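Local atomic coordinates of inner membrane protein (Salmonella typhimurium LT2, PDB entry 2QJV), a protein that probably isomerises sugar acids, being a nickel-bound member of the KduI/IolB family of cupins. Residues F198-Y204 / Y228-I234. The protein carries 2 engineered substitutions. Sequence-based numbering, arbitrary orientation.
Sequences FCLQRVY and YHPVATI. With NI (nickel (II) ion), chain D.
Tyr204 lays one face of its ring against Tyr228, whose CB stands over that face 3.8 Å from the ring centroid, a CH-pi contact close to the ring normal. Its CG sits between the backbone N and the carbonyl carbon (chi1 68°), a torsion that swings the ring over the neighbouring chain. The two tyrosine planes meet obliquely at 50°, and Pro230 CD reaches Tyr204 CE1 at 3.6 Å. On the opposite face lies the guanidinium of Arg202, with NH1 above the ring centre, so an electron-rich aromatic suits the place between cation and aliphatic carbon. The hydroxyl of Tyr204 is hydrogen-bonded to Glu257, while Arg202 pairs with Asp211 and reaches Tyr217 of the second subunit.

Gln201 and Val231 share the face that packs on strands 181-193 and 238-246. The extended glutamine chain carries its amide across Val231 CG2, 3.5 Å from CD, and NE2 donates to His229 O at 3.2 Å from above the carbonyl plane; OE1 binds His190, so both amide atoms are used in this buried place. On the other face, Ala232 lies beside Leu200 and packs on Ile234 of the second subunit, where a short side chain allows close approach; their backbones exchange two nearly straight bonds (Leu200 N to Ala232 O, 2.9 Å). Pro230 O accepts from Arg202 N. Beyond the last direct bonds, one water bridges Phe198 O and Ile234 N, and Ile234 CG1 packs 3.9 Å from Phe198 CE2.

His229 turns its imidazole away from strand 198-204; with ND1 bonded to Gly227 O and NE2 on nickel at 2.2 Å, the ring is held at both nitrogens. His171, His173, Glu186 of strand 181-193 and two waters complete six ligands, the three-histidine, one-glutamate site characteristic of the cupin beta-barrel.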
loop_
_atom_site.group_PDB
_atom_site.type_symbol
_atom_site.label_atom_id
_atom_site.label_comp_id
_atom_site.label_asym_id
_atom_site.label_seq_id
_atom_site.Cartn_x
_atom_site.Cartn_y
_atom_site.Cartn_z
ATOM N N PHE A 198 23.697 2.838 6.739
ATOM C CA PHE A 198 22.597 1.912 6.567
ATOM C C PHE A 198 23.052 0.703 5.740
ATOM O O PHE A 198 24.141 0.697 5.176
ATOM C CB PHE A 198 21.374 2.607 5.910
ATOM C CG PHE A 198 21.584 3.009 4.477
ATOM C CD1 PHE A 198 22.082 4.274 4.157
ATOM C CD2 PHE A 198 21.238 2.153 3.429
ATOM C CE1 PHE A 198 22.249 4.678 2.811
ATOM C CE2 PHE A 198 21.443 2.539 2.077
ATOM C CZ PHE A 198 21.929 3.803 1.774
ATOM N N CYS A 199 22.213 -0.326 5.759
ATOM C CA CYS A 199 22.339 -1.487 4.914
ATOM C C CYS A 199 20.960 -1.691 4.289
ATOM O O CYS A 199 19.971 -1.028 4.671
ATOM C CB CYS A 199 22.798 -2.742 5.677
ATOM S SG CYS A 199 21.617 -3.448 6.793
ATOM N N LEU A 200 20.911 -2.580 3.310
ATOM C CA LEU A 200 19.676 -2.990 2.659
ATOM C C LEU A 200 19.438 -4.477 2.970
ATOM O O LEU A 200 20.265 -5.361 2.630
ATOM C CB LEU A 200 19.743 -2.735 1.156
ATOM C CG LEU A 200 20.009 -1.262 0.753
ATOM C CD1 LEU A 200 20.180 -1.108 -0.760
ATOM C CD2 LEU A 200 18.905 -0.323 1.271
ATOM N N GLN A 201 18.341 -4.748 3.655
ATOM C CA GLN A 201 17.973 -6.134 4.020
ATOM C C GLN A 201 16.682 -6.481 3.269
ATOM O O GLN A 201 15.757 -5.684 3.224
ATOM C CB GLN A 201 17.830 -6.324 5.527
ATOM C CG GLN A 201 17.501 -7.772 5.905
ATOM C CD GLN A 201 17.759 -8.153 7.347
ATOM O OE1 GLN A 201 17.856 -7.309 8.241
ATOM N NE2 GLN A 201 17.845 -9.450 7.581
ATOM N N ARG A 202 16.649 -7.644 2.627
ATOM C CA ARG A 202 15.501 -8.073 1.863
ATOM C C ARG A 202 14.948 -9.365 2.474
ATOM O O ARG A 202 15.687 -10.313 2.683
ATOM C CB ARG A 202 15.897 -8.293 0.398
ATOM C CG ARG A 202 14.790 -8.730 -0.500
ATOM C CD ARG A 202 15.314 -9.328 -1.764
ATOM N NE ARG A 202 14.258 -9.780 -2.639
ATOM C CZ ARG A 202 14.439 -10.581 -3.670
ATOM N NH1 ARG A 202 15.638 -11.129 -3.920
ATOM N NH2 ARG A 202 13.404 -10.912 -4.412
ATOM N N VAL A 203 13.659 -9.358 2.798
ATOM C CA VAL A 203 12.939 -10.530 3.288
ATOM C C VAL A 203 11.954 -10.984 2.204
ATOM O O VAL A 203 11.057 -10.262 1.792
ATOM C CB VAL A 203 12.259 -10.271 4.671
ATOM C CG1 VAL A 203 11.472 -11.513 5.111
ATOM C CG2 VAL A 203 13.323 -9.898 5.729
ATOM N N TYR A 204 12.141 -12.203 1.711
ATOM C CA TYR A 204 11.349 -12.693 0.601
ATOM C C TYR A 204 11.170 -14.217 0.548
ATOM O O TYR A 204 12.043 -14.981 0.957
ATOM C CB TYR A 204 11.970 -12.197 -0.738
ATOM C CG TYR A 204 13.346 -12.796 -1.099
ATOM C CD1 TYR A 204 14.512 -12.357 -0.473
ATOM C CD2 TYR A 204 13.460 -13.817 -2.056
ATOM C CE1 TYR A 204 15.771 -12.908 -0.809
ATOM C CE2 TYR A 204 14.683 -14.331 -2.396
ATOM C CZ TYR A 204 15.854 -13.851 -1.768
ATOM O OH TYR A 204 17.097 -14.364 -2.098
ATOM N N TYR A 228 13.543 -16.002 3.013
ATOM C CA TYR A 228 14.979 -15.648 2.835
ATOM C C TYR A 228 15.168 -14.259 3.370
ATOM O O TYR A 228 14.241 -13.448 3.335
ATOM C CB TYR A 228 15.370 -15.779 1.359
ATOM C CG TYR A 228 15.014 -17.150 0.808
ATOM C CD1 TYR A 228 15.667 -18.282 1.265
ATOM C CD2 TYR A 228 14.026 -17.315 -0.180
ATOM C CE1 TYR A 228 15.339 -19.510 0.832
ATOM C CE2 TYR A 228 13.696 -18.558 -0.627
ATOM C CZ TYR A 228 14.366 -19.659 -0.135
ATOM O OH TYR A 228 14.071 -20.919 -0.577
ATOM N N HIS A 229 16.359 -13.970 3.889
ATOM C CA HIS A 229 16.581 -12.678 4.567
ATOM C C HIS A 229 18.028 -12.141 4.513
ATOM O O HIS A 229 18.612 -11.762 5.561
ATOM C CB HIS A 229 16.054 -12.780 6.018
ATOM C CG HIS A 229 16.386 -14.075 6.707
ATOM N ND1 HIS A 229 15.668 -15.237 6.493
ATOM C CD2 HIS A 229 17.325 -14.387 7.627
ATOM C CE1 HIS A 229 16.137 -16.192 7.258
ATOM N NE2 HIS A 229 17.146 -15.706 7.955
ATOM N N PRO A 230 18.597 -12.072 3.299
ATOM C CA PRO A 230 19.985 -11.556 3.207
ATOM C C PRO A 230 20.153 -10.056 3.532
ATOM O O PRO A 230 19.204 -9.253 3.366
ATOM C CB PRO A 230 20.365 -11.829 1.736
ATOM C CG PRO A 230 19.036 -11.798 1.030
ATOM C CD PRO A 230 18.073 -12.435 1.978
ATOM N N VAL A 231 21.367 -9.724 3.982
ATOM C CA VAL A 231 21.789 -8.378 4.314
ATOM C C VAL A 231 22.887 -7.919 3.336
ATOM O O VAL A 231 23.977 -8.520 3.255
ATOM C CB VAL A 231 22.317 -8.311 5.756
ATOM C CG1 VAL A 231 22.968 -6.944 6.060
ATOM C CG2 VAL A 231 21.201 -8.688 6.777
ATOM N N ALA A 232 22.601 -6.844 2.610
ATOM C CA ALA A 232 23.572 -6.216 1.701
ATOM C C ALA A 232 24.098 -4.926 2.344
ATOM O O ALA A 232 23.350 -3.975 2.576
ATOM C CB ALA A 232 22.990 -5.950 0.288
ATOM N N THR A 233 25.385 -4.909 2.649
ATOM C CA THR A 233 26.023 -3.734 3.226
ATOM C C THR A 233 26.498 -2.764 2.110
ATOM O O THR A 233 26.655 -3.128 0.951
ATOM C CB THR A 233 27.209 -4.102 4.215
ATOM O OG1 THR A 233 28.283 -4.640 3.480
ATOM C CG2 THR A 233 26.772 -5.087 5.311
ATOM N N ILE A 234 26.771 -1.533 2.538
ATOM C CA ILE A 234 27.088 -0.375 1.730
ATOM C C ILE A 234 28.513 0.107 1.999
ATOM O O ILE A 234 28.908 0.232 3.164
ATOM C CB ILE A 234 26.035 0.759 2.118
ATOM C CG1 ILE A 234 24.605 0.310 1.731
ATOM C CG2 ILE A 234 26.348 2.096 1.538
ATOM C CD1 ILE A 234 24.391 0.034 0.283
HETATM NI NI NI D . 18.209 -16.775 9.526
HETATM O O HOH W 1 26.324 -1.166 5.463
HETATM O O HOH W 2 19.889 -15.375 9.695
HETATM O O HOH W 3 19.427 -17.821 11.010
#